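Local coordinates for protein prophenoloxidase b (Marsupenaeus japonicus, PDB 3WKY) that is the inactive precursor of a type 3 copper phenoloxidase that probably oxidises monophenols and o-diphenols with dioxygen at its dinuclear copper centre, at residues N292-L297 with L359-F363; Q281-I286 with D369-K373; P68-F72 with S378-V384; F248-R252 with L297-R301; R218-F222 with E340-A344. Where two conformers were deposited one is given. Residues are numbered along the deposited sequence.

Contact 1: N292-L297 with L359-F363; sequences NYVSQL and LGHDF. With CUO (Cu2-o2 cluster), chain J.
In the type 3 copper domain, the start of helix 294-310 packs on helix 356-365, which carries copper ligands. Asn-292 and Tyr-293 are extended. Tyr-293 is the N-cap, and residues 294-297 are helical; Leu-297 N donates to Tyr-293 O (3.1 Å). Gln-296 OE1 accepts from Tyr-293 N (3.0 Å) and Asn-292 ND2 (2.9 Å), steadying this helix start. Residues 359-363 are helical throughout, with Phe-363 N bonded to Leu-359 O (2.7 Å). CA atoms pair as Asn-292 with Leu-359 (8.0 Å), Leu-297 with Gly-360 (8.2 Å) and Val-294 with Phe-363 (8.6 Å). No hydrogen bond joins the segments. Leu-359 (m, t) places CD2 3.4 Å from Asn-292 OD1 and CB 4.4 Å from Leu-297 CD2. Gly-360 N lies 4.2 Å from the same Leu-297 CD2. His-361 serves the active site instead: its NE2 binds CU2 at 2.1 Å, while His-357 and His-397 also ligate copper of the cluster. Phe-363 (m) buries the most area, reaching between Asn-292, Val-294 and Leu-297. Its CZ is 3.6 Å from Tyr-293 N and 3.7 Å from Leu-297 CD1, and its CE2 is 3.8 Å from Val-294 CG2. Over one ring face, Leu-297 (m, p) makes a CH-pi contact, with CD2 4.2 Å from the Phe-363 centroid and 13° off the normal.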
# COMPACT_ATOMS: atom_id res chain seq x y z
N ASN A 292 -24.75 -9.11 -5.28
CA ASN A 292 -24.71 -7.65 -5.16
C ASN A 292 -23.28 -7.19 -4.93
O ASN A 292 -22.45 -7.99 -4.47
CB ASN A 292 -25.64 -7.15 -4.05
CG ASN A 292 -27.11 -7.24 -4.43
OD1 ASN A 292 -27.81 -8.16 -4.00
ND2 ASN A 292 -27.58 -6.31 -5.26
N TYR A 293 -22.98 -5.93 -5.25
CA TYR A 293 -21.58 -5.49 -5.32
C TYR A 293 -21.35 -4.19 -4.58
O TYR A 293 -22.25 -3.36 -4.49
CB TYR A 293 -21.17 -5.35 -6.78
CG TYR A 293 -21.38 -6.65 -7.53
CD1 TYR A 293 -22.63 -7.00 -8.05
CD2 TYR A 293 -20.34 -7.56 -7.66
CE1 TYR A 293 -22.82 -8.24 -8.71
CE2 TYR A 293 -20.51 -8.78 -8.31
CZ TYR A 293 -21.75 -9.11 -8.84
OH TYR A 293 -21.89 -10.34 -9.47
N VAL A 294 -20.15 -4.01 -4.02
CA VAL A 294 -19.87 -2.81 -3.23
C VAL A 294 -20.06 -1.54 -4.07
O VAL A 294 -20.69 -0.57 -3.62
CB VAL A 294 -18.44 -2.84 -2.61
CG1 VAL A 294 -18.12 -1.52 -1.88
CG2 VAL A 294 -18.27 -4.03 -1.66
N SER A 295 -19.58 -1.55 -5.31
CA SER A 295 -19.67 -0.32 -6.11
C SER A 295 -21.10 -0.07 -6.58
O SER A 295 -21.46 1.05 -6.90
CB SER A 295 -18.72 -0.36 -7.30
OG SER A 295 -19.18 -1.30 -8.25
N GLN A 296 -21.91 -1.12 -6.60
CA GLN A 296 -23.34 -1.00 -6.86
C GLN A 296 -24.01 -0.22 -5.72
O GLN A 296 -24.71 0.78 -5.95
CB GLN A 296 -23.94 -2.40 -6.98
CG GLN A 296 -25.44 -2.46 -7.28
CD GLN A 296 -25.95 -3.89 -7.24
OE1 GLN A 296 -25.48 -4.69 -6.42
NE2 GLN A 296 -26.88 -4.23 -8.13
N LEU A 297 -23.76 -0.65 -4.48
CA LEU A 297 -24.27 0.09 -3.31
C LEU A 297 -23.73 1.52 -3.28
O LEU A 297 -24.43 2.46 -2.89
CB LEU A 297 -23.91 -0.62 -1.99
CG LEU A 297 -24.87 -1.72 -1.50
CD1 LEU A 297 -24.93 -2.88 -2.50
CD2 LEU A 297 -24.46 -2.23 -0.11
N LEU A 359 -29.23 -4.46 2.26
CA LEU A 359 -28.14 -5.25 1.68
C LEU A 359 -26.87 -5.08 2.50
O LEU A 359 -26.09 -6.02 2.64
CB LEU A 359 -27.92 -4.92 0.21
CG LEU A 359 -28.84 -5.74 -0.70
CD1 LEU A 359 -28.90 -5.15 -2.10
CD2 LEU A 359 -28.38 -7.20 -0.75
N GLY A 360 -26.68 -3.89 3.07
CA GLY A 360 -25.53 -3.63 3.91
C GLY A 360 -25.47 -4.59 5.08
O GLY A 360 -24.40 -5.05 5.45
N HIS A 361 -26.62 -4.90 5.68
CA HIS A 361 -26.66 -5.92 6.73
C HIS A 361 -26.14 -7.25 6.23
O HIS A 361 -25.39 -7.95 6.92
CB HIS A 361 -28.08 -6.14 7.20
CG HIS A 361 -28.48 -5.22 8.31
ND1 HIS A 361 -28.32 -5.56 9.63
CD2 HIS A 361 -29.02 -3.98 8.28
CE1 HIS A 361 -28.75 -4.56 10.39
NE2 HIS A 361 -29.17 -3.60 9.59
N ASP A 362 -26.58 -7.62 5.03
CA ASP A 362 -26.16 -8.89 4.45
C ASP A 362 -24.69 -8.91 4.01
O ASP A 362 -24.02 -9.93 4.14
CB ASP A 362 -27.09 -9.27 3.30
CG ASP A 362 -28.47 -9.71 3.78
OD1 ASP A 362 -28.59 -10.11 4.97
OD2 ASP A 362 -29.43 -9.67 2.99
N PHE A 363 -24.19 -7.80 3.47
CA PHE A 363 -22.75 -7.71 3.19
C PHE A 363 -21.94 -7.91 4.46
O PHE A 363 -20.95 -8.64 4.47
CB PHE A 363 -22.39 -6.35 2.60
CG PHE A 363 -22.59 -6.22 1.11
CD1 PHE A 363 -23.84 -6.39 0.54
CD2 PHE A 363 -21.52 -5.87 0.30
CE1 PHE A 363 -24.02 -6.24 -0.83
CE2 PHE A 363 -21.69 -5.70 -1.08
CZ PHE A 363 -22.94 -5.89 -1.64
CU1 CUO J . -33.15 -2.06 12.54
CU2 CUO J . -30.41 -2.03 10.19
O1 CUO J . -32.31 -2.24 10.73
O2 CUO J . -31.42 -3.25 11.70

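Contact 2: Q281-I286 with D369-K373; sequences QDIREI and DPAKK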
# COMPACT_ATOMS: atom_id res chain seq x y z
N GLN A 281 -17.13 -6.74 1.34
CA GLN A 281 -16.82 -7.26 -0.00
C GLN A 281 -18.05 -7.63 -0.81
O GLN A 281 -19.10 -7.93 -0.23
CB GLN A 281 -15.94 -8.51 0.11
CG GLN A 281 -14.61 -8.27 0.78
CD GLN A 281 -14.09 -9.53 1.43
OE1 GLN A 281 -13.57 -10.42 0.74
NE2 GLN A 281 -14.25 -9.64 2.76
N ASP A 282 -17.90 -7.64 -2.13
CA ASP A 282 -18.98 -8.06 -3.04
C ASP A 282 -19.53 -9.40 -2.58
O ASP A 282 -18.77 -10.31 -2.25
CB ASP A 282 -18.45 -8.25 -4.47
CG ASP A 282 -17.90 -6.98 -5.10
OD1 ASP A 282 -18.20 -5.86 -4.63
OD2 ASP A 282 -17.18 -7.09 -6.12
N ILE A 283 -20.86 -9.53 -2.57
CA ILE A 283 -21.44 -10.81 -2.18
C ILE A 283 -21.78 -11.58 -3.42
O ILE A 283 -22.70 -11.22 -4.15
CB ILE A 283 -22.72 -10.65 -1.36
CG1 ILE A 283 -22.41 -9.90 -0.07
CG2 ILE A 283 -23.32 -12.02 -1.06
CD1 ILE A 283 -21.37 -10.57 0.81
N ARG A 284 -21.02 -12.64 -3.68
CA ARG A 284 -21.27 -13.47 -4.84
C ARG A 284 -22.16 -14.62 -4.40
O ARG A 284 -21.71 -15.57 -3.78
CB ARG A 284 -19.95 -13.92 -5.45
CG ARG A 284 -19.35 -12.81 -6.28
CD ARG A 284 -17.91 -12.61 -6.00
NE ARG A 284 -17.67 -12.04 -4.67
CZ ARG A 284 -16.45 -11.95 -4.15
NH1 ARG A 284 -15.41 -12.40 -4.85
NH2 ARG A 284 -16.26 -11.41 -2.95
N GLU A 285 -23.45 -14.46 -4.68
CA GLU A 285 -24.46 -15.39 -4.20
C GLU A 285 -24.42 -16.71 -4.95
O GLU A 285 -23.70 -16.87 -5.95
CB GLU A 285 -25.86 -14.79 -4.37
CG GLU A 285 -26.39 -14.09 -3.13
CD GLU A 285 -26.79 -15.07 -2.02
OE1 GLU A 285 -27.38 -14.62 -1.03
OE2 GLU A 285 -26.50 -16.29 -2.13
N ILE A 286 -25.18 -17.67 -4.43
CA ILE A 286 -25.52 -18.89 -5.15
C ILE A 286 -27.03 -18.88 -5.27
O ILE A 286 -27.72 -18.98 -4.25
CB ILE A 286 -25.07 -20.14 -4.38
CG1 ILE A 286 -23.57 -20.07 -4.08
CG2 ILE A 286 -25.43 -21.42 -5.18
CD1 ILE A 286 -23.10 -21.10 -3.07
N ASP A 369 -17.22 -14.85 4.58
CA ASP A 369 -17.21 -15.79 3.43
C ASP A 369 -18.08 -15.23 2.30
O ASP A 369 -19.13 -15.79 1.96
CB ASP A 369 -17.71 -17.16 3.93
CG ASP A 369 -17.72 -18.24 2.84
OD1 ASP A 369 -16.99 -18.12 1.84
OD2 ASP A 369 -18.48 -19.21 3.00
N PRO A 370 -17.67 -14.08 1.72
CA PRO A 370 -18.55 -13.33 0.81
C PRO A 370 -18.77 -13.97 -0.56
O PRO A 370 -19.73 -13.60 -1.24
CB PRO A 370 -17.83 -11.98 0.65
CG PRO A 370 -16.38 -12.33 0.84
CD PRO A 370 -16.39 -13.38 1.94
N ALA A 371 -17.91 -14.91 -0.95
CA ALA A 371 -18.09 -15.61 -2.23
C ALA A 371 -18.67 -17.01 -2.01
O ALA A 371 -18.76 -17.82 -2.96
CB ALA A 371 -16.77 -15.69 -2.98
N LYS A 372 -19.06 -17.29 -0.77
CA LYS A 372 -19.71 -18.54 -0.41
C LYS A 372 -18.91 -19.77 -0.87
O LYS A 372 -19.44 -20.66 -1.52
CB LYS A 372 -21.13 -18.56 -0.99
CG LYS A 372 -21.93 -17.35 -0.49
CD LYS A 372 -23.39 -17.46 -0.82
CE LYS A 372 -24.18 -16.48 0.04
NZ LYS A 372 -24.16 -16.89 1.47
N LYS A 373 -17.63 -19.79 -0.49
CA LYS A 373 -16.72 -20.86 -0.84
C LYS A 373 -16.70 -21.93 0.24
O LYS A 373 -16.29 -23.06 0.01
CB LYS A 373 -15.30 -20.29 -0.98
CG LYS A 373 -15.14 -19.31 -2.14
CD LYS A 373 -13.87 -18.45 -2.02
CE LYS A 373 -12.63 -19.27 -1.82
NZ LYS A 373 -11.41 -18.39 -1.77
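One backbone hydrogen bond joins these two irregular segments: Arg-284 N donates to Pro-370 O at 2.9 Å. Ile-283 CA adds a CA-H...O contact to the same Pro-370 O (3.4 Å), so a single carbonyl receives two groups from the facing chain. Bonds within each segment set their shapes. Residues 369-372 form a type I turn closed by Lys-372 N to Asp-369 O (3.1 Å), and Asp-369 OD1 accepts from Lys-373 N (2.9 Å). Opposite, Arg-284 folds back so that NH2 and NE both donate to Asp-282 O (2.8 and 3.2 Å). Packing supplies the rest: the Arg-284 guanidinium lays one face over Ala-371 CB, Ile-283 CD1 touches Pro-370 CB (3.8 Å), and Ile-286 CD1 meets Lys-372 CB (3.8 Å). Of the charged groups, Glu-285 OE2 stays 4.3 Å from Lys-372 NZ, beyond a salt bridge. The site also serves oligomer assembly. Arg-180 of a neighbouring subunit hydrogen-bonds the carbonyl oxygens of Arg-284, Glu-285 and Ala-371, and Asp-282 OD2 bonds Ser-295 of another. Within the copper domain, residues 281-286 belong to the loop between helices 218-239 and 294-310, while 369-373 follow helix 356-365 on the way to helix 391-409.

Contact 3: P68-F72 with S378-V384; sequences PFFAF and SGVMGAV. With CUO (Cu2-o2 cluster), chain J.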
# COMPACT_ATOMS: atom_id res chain seq x y z
N PRO A 68 -31.64 -19.64 10.02
CA PRO A 68 -32.43 -18.55 10.61
C PRO A 68 -33.34 -17.86 9.60
O PRO A 68 -33.20 -18.07 8.39
CB PRO A 68 -31.36 -17.56 11.09
CG PRO A 68 -30.10 -18.37 11.21
CD PRO A 68 -30.19 -19.38 10.11
N PHE A 69 -34.27 -17.04 10.10
CA PHE A 69 -34.98 -16.08 9.26
C PHE A 69 -34.06 -14.89 9.03
O PHE A 69 -33.71 -14.16 9.98
CB PHE A 69 -36.27 -15.61 9.96
CG PHE A 69 -36.88 -14.36 9.39
CD1 PHE A 69 -37.13 -14.24 8.03
CD2 PHE A 69 -37.26 -13.31 10.23
CE1 PHE A 69 -37.70 -13.09 7.51
CE2 PHE A 69 -37.84 -12.15 9.72
CZ PHE A 69 -38.06 -12.04 8.36
N PHE A 70 -33.66 -14.69 7.78
CA PHE A 70 -32.77 -13.59 7.43
C PHE A 70 -33.59 -12.39 6.99
O PHE A 70 -33.91 -12.23 5.80
CB PHE A 70 -31.78 -14.05 6.36
CG PHE A 70 -30.81 -15.07 6.86
CD1 PHE A 70 -30.11 -14.85 8.04
CD2 PHE A 70 -30.62 -16.26 6.19
CE1 PHE A 70 -29.22 -15.80 8.52
CE2 PHE A 70 -29.73 -17.21 6.66
CZ PHE A 70 -29.03 -16.98 7.83
N ALA A 71 -33.93 -11.55 7.96
CA ALA A 71 -34.94 -10.53 7.78
C ALA A 71 -34.63 -9.50 6.70
O ALA A 71 -35.55 -8.92 6.12
CB ALA A 71 -35.22 -9.84 9.12
N PHE A 72 -33.35 -9.29 6.40
CA PHE A 72 -32.98 -8.24 5.44
C PHE A 72 -32.92 -8.77 4.02
O PHE A 72 -32.76 -8.00 3.07
CB PHE A 72 -31.64 -7.60 5.84
CG PHE A 72 -31.62 -7.11 7.26
CD1 PHE A 72 -32.18 -5.89 7.59
CD2 PHE A 72 -31.07 -7.90 8.27
CE1 PHE A 72 -32.19 -5.46 8.89
CE2 PHE A 72 -31.08 -7.47 9.58
CZ PHE A 72 -31.63 -6.24 9.89
N SER A 378 -24.67 -17.37 8.18
CA SER A 378 -24.54 -15.91 8.21
C SER A 378 -24.14 -15.44 9.61
O SER A 378 -24.31 -16.16 10.60
CB SER A 378 -25.85 -15.25 7.79
OG SER A 378 -25.88 -13.88 8.16
N GLY A 379 -23.58 -14.23 9.70
CA GLY A 379 -23.29 -13.64 11.00
C GLY A 379 -24.56 -12.98 11.54
O GLY A 379 -25.57 -12.92 10.83
N VAL A 380 -24.50 -12.48 12.77
CA VAL A 380 -25.70 -11.93 13.43
C VAL A 380 -26.29 -10.68 12.79
O VAL A 380 -27.47 -10.36 13.02
CB VAL A 380 -25.47 -11.68 14.94
CG1 VAL A 380 -25.18 -13.00 15.66
CG2 VAL A 380 -24.34 -10.65 15.19
N MET A 381 -25.52 -9.97 11.97
CA MET A 381 -26.06 -8.80 11.26
C MET A 381 -27.17 -9.18 10.29
O MET A 381 -27.93 -8.32 9.85
CB MET A 381 -24.96 -8.03 10.52
CG MET A 381 -24.18 -7.10 11.43
SD MET A 381 -25.18 -5.69 12.00
CE MET A 381 -25.20 -4.66 10.53
N GLY A 382 -27.25 -10.46 9.95
CA GLY A 382 -28.27 -10.95 9.03
C GLY A 382 -29.67 -11.15 9.62
O GLY A 382 -30.60 -11.48 8.88
N ALA A 383 -29.84 -10.94 10.92
CA ALA A 383 -31.14 -11.24 11.57
C ALA A 383 -31.55 -10.14 12.53
O ALA A 383 -30.71 -9.65 13.28
CB ALA A 383 -31.06 -12.57 12.31
N VAL A 384 -32.83 -9.77 12.54
CA VAL A 384 -33.24 -8.62 13.36
C VAL A 384 -33.17 -8.86 14.85
O VAL A 384 -32.99 -7.92 15.63
CB VAL A 384 -34.65 -8.06 12.98
CG1 VAL A 384 -34.61 -7.38 11.62
CG2 VAL A 384 -35.69 -9.17 12.98
CU1 CUO J . -33.15 -2.06 12.54
CU2 CUO J . -30.41 -2.03 10.19
O1 CUO J . -32.31 -2.24 10.73
O2 CUO J . -31.42 -3.25 11.70
O HOH W 1 -34.42 -12.00 11.63
O HOH W 2 -30.89 -10.87 6.26
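Phe-72, Phe-70 and Val-384 bury the most surface where the all-alpha domain meets the copper domain. The Phe-72 ring enters the copper pocket: CE2 is 3.3 Å from Met-381 O, CZ touches Val-384 CG1 (3.6 Å), and CZ also lies 3.5 Å from O2 of the Cu2-O2 cluster, which sits at the ring edge. This resembles the placeholder phenylalanine of arthropod hemocyanins and prophenoloxidases, and it probably restricts substrate access in the proenzyme. Phe-70 sets CE1 against Ser-378 CB (3.5 Å), and its CA makes a CA-H...O contact to Gly-382 O (3.4 Å). At Gly-382 a CB would crowd Phe-70 and clash with Ser-378 OG. Val-384 completes the apolar patch, its CG1 also meeting Ala-71 CB (3.6 Å). Two waters bridge the backbones: one links Phe-69 O (2.8 Å) to Val-384 N (2.9 Å), the other Gly-382 O (2.7 Å) to Phe-72 N (2.9 Å). His-361 ties the site to the metal, stacking on Phe-72 and donating from ND1 to Met-381 O. Residues 68-72 lead into helix 74-89, and residues 378-384 lie between helices 356-365 and 391-409.

Contact 4: F248-R252 with L297-R301; sequences FEDWR and LEMWR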
# COMPACT_ATOMS: atom_id res chain seq x y z
N PHE A 248 -19.47 3.71 9.45
CA PHE A 248 -18.72 2.93 8.47
C PHE A 248 -19.16 3.43 7.09
O PHE A 248 -20.18 2.98 6.56
CB PHE A 248 -18.97 1.44 8.64
CG PHE A 248 -18.20 0.59 7.64
CD1 PHE A 248 -16.83 0.70 7.53
CD2 PHE A 248 -18.87 -0.29 6.81
CE1 PHE A 248 -16.12 -0.09 6.60
CE2 PHE A 248 -18.17 -1.07 5.89
CZ PHE A 248 -16.80 -0.96 5.78
N GLU A 249 -18.38 4.36 6.54
CA GLU A 249 -18.75 5.07 5.31
C GLU A 249 -17.78 4.89 4.16
O GLU A 249 -18.18 4.91 3.00
CB GLU A 249 -18.89 6.57 5.59
CG GLU A 249 -20.15 6.86 6.32
CD GLU A 249 -20.35 8.34 6.57
OE1 GLU A 249 -19.38 9.13 6.48
OE2 GLU A 249 -21.51 8.69 6.86
N ASP A 250 -16.50 4.72 4.49
CA ASP A 250 -15.50 4.46 3.45
C ASP A 250 -15.35 2.96 3.36
O ASP A 250 -14.65 2.34 4.16
CB ASP A 250 -14.16 5.12 3.80
CG ASP A 250 -13.11 4.92 2.72
OD1 ASP A 250 -13.28 4.03 1.84
OD2 ASP A 250 -12.10 5.64 2.74
N TRP A 251 -16.03 2.37 2.39
CA TRP A 251 -16.18 0.92 2.36
C TRP A 251 -14.96 0.21 1.79
O TRP A 251 -14.96 -1.01 1.60
CB TRP A 251 -17.47 0.55 1.62
CG TRP A 251 -18.69 1.12 2.31
CD1 TRP A 251 -18.79 1.46 3.63
CD2 TRP A 251 -19.96 1.43 1.71
NE1 TRP A 251 -20.04 1.97 3.89
CE2 TRP A 251 -20.78 1.96 2.73
CE3 TRP A 251 -20.48 1.32 0.42
CZ2 TRP A 251 -22.10 2.36 2.50
CZ3 TRP A 251 -21.79 1.73 0.18
CH2 TRP A 251 -22.58 2.25 1.22
N ARG A 252 -13.90 0.98 1.54
CA ARG A 252 -12.68 0.33 1.08
C ARG A 252 -11.73 0.06 2.25
O ARG A 252 -10.71 -0.62 2.09
CB ARG A 252 -12.03 1.13 -0.06
CG ARG A 252 -12.67 0.88 -1.45
CD ARG A 252 -14.17 1.22 -1.51
NE ARG A 252 -14.84 0.67 -2.69
CZ ARG A 252 -14.75 1.18 -3.92
NH1 ARG A 252 -14.01 2.26 -4.12
NH2 ARG A 252 -15.40 0.62 -4.94
N LEU A 297 -23.76 -0.65 -4.48
CA LEU A 297 -24.27 0.09 -3.31
C LEU A 297 -23.73 1.52 -3.28
O LEU A 297 -24.43 2.46 -2.89
CB LEU A 297 -23.91 -0.62 -1.99
CG LEU A 297 -24.87 -1.72 -1.50
CD1 LEU A 297 -24.93 -2.88 -2.50
CD2 LEU A 297 -24.46 -2.23 -0.11
N GLU A 298 -22.48 1.69 -3.69
CA GLU A 298 -21.89 3.03 -3.75
C GLU A 298 -22.59 3.92 -4.75
O GLU A 298 -22.79 5.12 -4.50
CB GLU A 298 -20.39 2.96 -4.06
CG GLU A 298 -19.61 2.41 -2.88
CD GLU A 298 -18.16 2.16 -3.19
OE1 GLU A 298 -17.83 2.00 -4.39
OE2 GLU A 298 -17.36 2.10 -2.23
N MET A 299 -22.99 3.36 -5.88
CA MET A 299 -23.70 4.17 -6.87
C MET A 299 -25.14 4.50 -6.42
O MET A 299 -25.61 5.62 -6.63
CB MET A 299 -23.70 3.53 -8.26
CG MET A 299 -24.23 4.50 -9.33
SD MET A 299 -23.28 6.03 -9.46
CE MET A 299 -21.78 5.36 -10.23
N TRP A 300 -25.80 3.55 -5.77
CA TRP A 300 -27.09 3.87 -5.14
C TRP A 300 -26.93 5.03 -4.17
O TRP A 300 -27.75 5.95 -4.13
CB TRP A 300 -27.64 2.67 -4.36
CG TRP A 300 -28.05 1.50 -5.22
CD1 TRP A 300 -28.46 1.53 -6.51
CD2 TRP A 300 -28.15 0.13 -4.79
NE1 TRP A 300 -28.78 0.26 -6.93
CE2 TRP A 300 -28.60 -0.62 -5.89
CE3 TRP A 300 -27.89 -0.53 -3.59
CZ2 TRP A 300 -28.81 -2.00 -5.83
CZ3 TRP A 300 -28.10 -1.90 -3.52
CH2 TRP A 300 -28.55 -2.62 -4.64
N ARG A 301 -25.86 4.99 -3.38
CA ARG A 301 -25.58 6.04 -2.41
C ARG A 301 -25.34 7.38 -3.11
O ARG A 301 -25.86 8.43 -2.69
CB ARG A 301 -24.37 5.67 -1.55
CG ARG A 301 -24.03 6.74 -0.50
CD ARG A 301 -22.95 6.23 0.45
NE ARG A 301 -21.68 5.99 -0.24
CZ ARG A 301 -20.59 5.48 0.36
NH1 ARG A 301 -20.63 5.16 1.65
NH2 ARG A 301 -19.48 5.31 -0.32
O HOH W 3 -17.11 3.78 -0.00
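Residues 248-252 form an irregular loop beside one turn of helix 294-310, closed by Arg-301 N to Leu-297 O (2.9 Å). The nearest CA atoms, of Trp-251 and Glu-298, are 8.6 Å apart, leaving side chains to span the gap. An Asx turn, Arg-252 N to Asp-250 OD1 (3.1 Å), and a bond from Trp-251 NE1 to Phe-248 O (2.9 Å) shape the loop. Arg-301 lies over the indole face in a cation-pi stack, CZ 3.9 Å from the centroid of the Trp-251 six-membered ring, while its NH1 donates to Glu-249 O (2.8 Å). Glu-298 OE1 forms a salt bridge with Arg-252 NH2 (2.8 Å), out of the guanidinium plane. One water joins Trp-251 N (3.0 Å), Glu-298 OE2 (2.8 Å) and Arg-301 NH2 (2.8 Å). Leu-297 CB packs on Trp-251 CZ3 (3.8 Å). Phe-399 of helix 391-409 meets Trp-251 edge-to-face, so the loop lies between helices 294-310 and 391-409, while helix 294-310 itself packs on Phe-363 of helix 356-365 through Leu-297.

Contact 5: R218-F222 with E340-A344; sequences RGELF and EALEA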
# COMPACT_ATOMS: atom_id res chain seq x y z
N ARG A 218 -43.78 5.36 7.54
CA ARG A 218 -42.96 4.23 8.00
C ARG A 218 -41.47 4.46 7.75
O ARG A 218 -40.62 4.04 8.53
CB ARG A 218 -43.39 2.93 7.31
CG ARG A 218 -42.94 1.64 8.05
CD ARG A 218 -42.94 0.43 7.12
NE ARG A 218 -42.02 0.69 6.02
CZ ARG A 218 -40.70 0.57 6.11
NH1 ARG A 218 -40.14 0.12 7.23
NH2 ARG A 218 -39.94 0.89 5.07
N GLY A 219 -41.16 5.10 6.63
CA GLY A 219 -39.78 5.45 6.30
C GLY A 219 -39.22 6.44 7.29
O GLY A 219 -38.06 6.36 7.69
N GLU A 220 -40.05 7.40 7.69
CA GLU A 220 -39.63 8.35 8.70
C GLU A 220 -39.45 7.67 10.06
O GLU A 220 -38.52 8.00 10.82
CB GLU A 220 -40.63 9.52 8.79
CG GLU A 220 -40.27 10.52 9.86
CD GLU A 220 -41.25 11.66 9.90
OE1 GLU A 220 -42.26 11.57 9.15
OE2 GLU A 220 -41.01 12.65 10.64
N LEU A 221 -40.32 6.72 10.37
CA LEU A 221 -40.21 5.99 11.63
C LEU A 221 -38.95 5.13 11.64
O LEU A 221 -38.33 4.96 12.69
CB LEU A 221 -41.44 5.12 11.86
CG LEU A 221 -41.67 4.61 13.29
CD1 LEU A 221 -42.09 5.74 14.24
CD2 LEU A 221 -42.71 3.49 13.30
N PHE A 222 -38.60 4.56 10.48
CA PHE A 222 -37.33 3.84 10.34
C PHE A 222 -36.18 4.75 10.76
O PHE A 222 -35.38 4.40 11.64
CB PHE A 222 -37.15 3.34 8.92
CG PHE A 222 -35.79 2.75 8.66
CD1 PHE A 222 -35.44 1.53 9.20
CD2 PHE A 222 -34.87 3.44 7.88
CE1 PHE A 222 -34.18 0.98 8.97
CE2 PHE A 222 -33.59 2.89 7.64
CZ PHE A 222 -33.26 1.67 8.18
N GLU A 340 -37.93 5.58 2.95
CA GLU A 340 -38.41 4.48 2.10
C GLU A 340 -37.39 4.14 1.02
O GLU A 340 -37.28 2.98 0.60
CB GLU A 340 -39.75 4.82 1.45
CG GLU A 340 -40.93 5.02 2.44
CD GLU A 340 -41.49 3.71 3.00
OE1 GLU A 340 -40.85 2.64 2.83
OE2 GLU A 340 -42.58 3.73 3.61
N ALA A 341 -36.65 5.14 0.54
CA ALA A 341 -35.66 4.90 -0.51
C ALA A 341 -34.41 4.23 0.05
O ALA A 341 -33.76 3.41 -0.63
CB ALA A 341 -35.29 6.21 -1.21
N LEU A 342 -34.07 4.57 1.29
CA LEU A 342 -32.82 4.10 1.89
C LEU A 342 -32.91 2.72 2.52
O LEU A 342 -31.95 1.95 2.49
CB LEU A 342 -32.32 5.12 2.93
CG LEU A 342 -31.01 4.89 3.69
CD1 LEU A 342 -29.85 4.61 2.71
CD2 LEU A 342 -30.69 6.10 4.59
N GLU A 343 -34.07 2.38 3.11
CA GLU A 343 -34.16 1.12 3.87
C GLU A 343 -33.78 -0.17 3.09
O GLU A 343 -32.94 -0.93 3.59
CB GLU A 343 -35.49 0.97 4.66
CG GLU A 343 -35.45 -0.24 5.60
CD GLU A 343 -36.66 -0.35 6.55
OE1 GLU A 343 -37.56 0.52 6.48
OE2 GLU A 343 -36.70 -1.31 7.37
N ALA A 344 -34.33 -0.44 1.91
CA ALA A 344 -35.42 0.31 1.28
C ALA A 344 -36.75 -0.39 1.52
O ALA A 344 -36.80 -1.61 1.74
CB ALA A 344 -35.17 0.44 -0.22
O HOH W 4 -43.74 1.32 3.83
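Arg-218, in the first turn of helix 218-239, turns its guanidinium onto two acidic residues of helix 334-343. Glu-343 OE1 accepts from both its NH1 (2.7 Å) and its NH2 (2.8 Å), and Arg-218 NH2 also donates to Glu-340 OE1 (3.0 Å), giving a three-residue salt-bridge network. Both oxygens lie near the guanidinium plane, as directed hydrogen bonds require. A water adds a further link, accepting from Arg-218 NE (2.9 Å) and donating to Glu-340 OE2 (2.7 Å). Glu-340 OE1 also takes a bond from Asp-346 N, and Arg-218 NH1 reaches Asn-206 O. At Gly-219 the helices come closest, its CA 4.5 Å from that of Glu-340. A CB here would fall 2.7 Å from Glu-340 N, so the approach depends on the missing side chain. One turn on, Phe-222 receives Glu-343 over its face: Glu-343 CG makes a CH-pi contact, 3.9 Å from the Phe-222 ring centroid, and Glu-343 CD is 3.5 Å from Phe-222 CD1. The same ring meets His-226 and packs edge-to-face with His-357, while Glu-343 O accepts from His-357 ND1. A cis peptide follows Glu-343. Phe-222 and Glu-343 thus lie against histidines of the type 3 dicopper site, and the salt-bridge network ties the two helices together farther out, in the helical copper domain of the hemocyanin family.

Contact 3 begins nearest the N terminus and closes the longest loop, from residues 68-72 to 378-384; it joins the all-alpha domain to the copper domain and encloses the other four contacts. Residues 218-222 next open contact 5, which closes at 340-344 and contains contact 4. Contact 2, from 281-286 to 369-373, contains contact 1. These two pairs interlock: contacts 4 and 5 each cross both contacts 1 and 2. Leu-297 is shared by contacts 1 and 4, and contact 1 touches contacts 2, 3 and 4 directly. Together they tie helices 218-239 and 356-365, which carry copper ligands, to helices 334-343 and 294-310, while contacts 1, 2 and 4 also touch a second subunit.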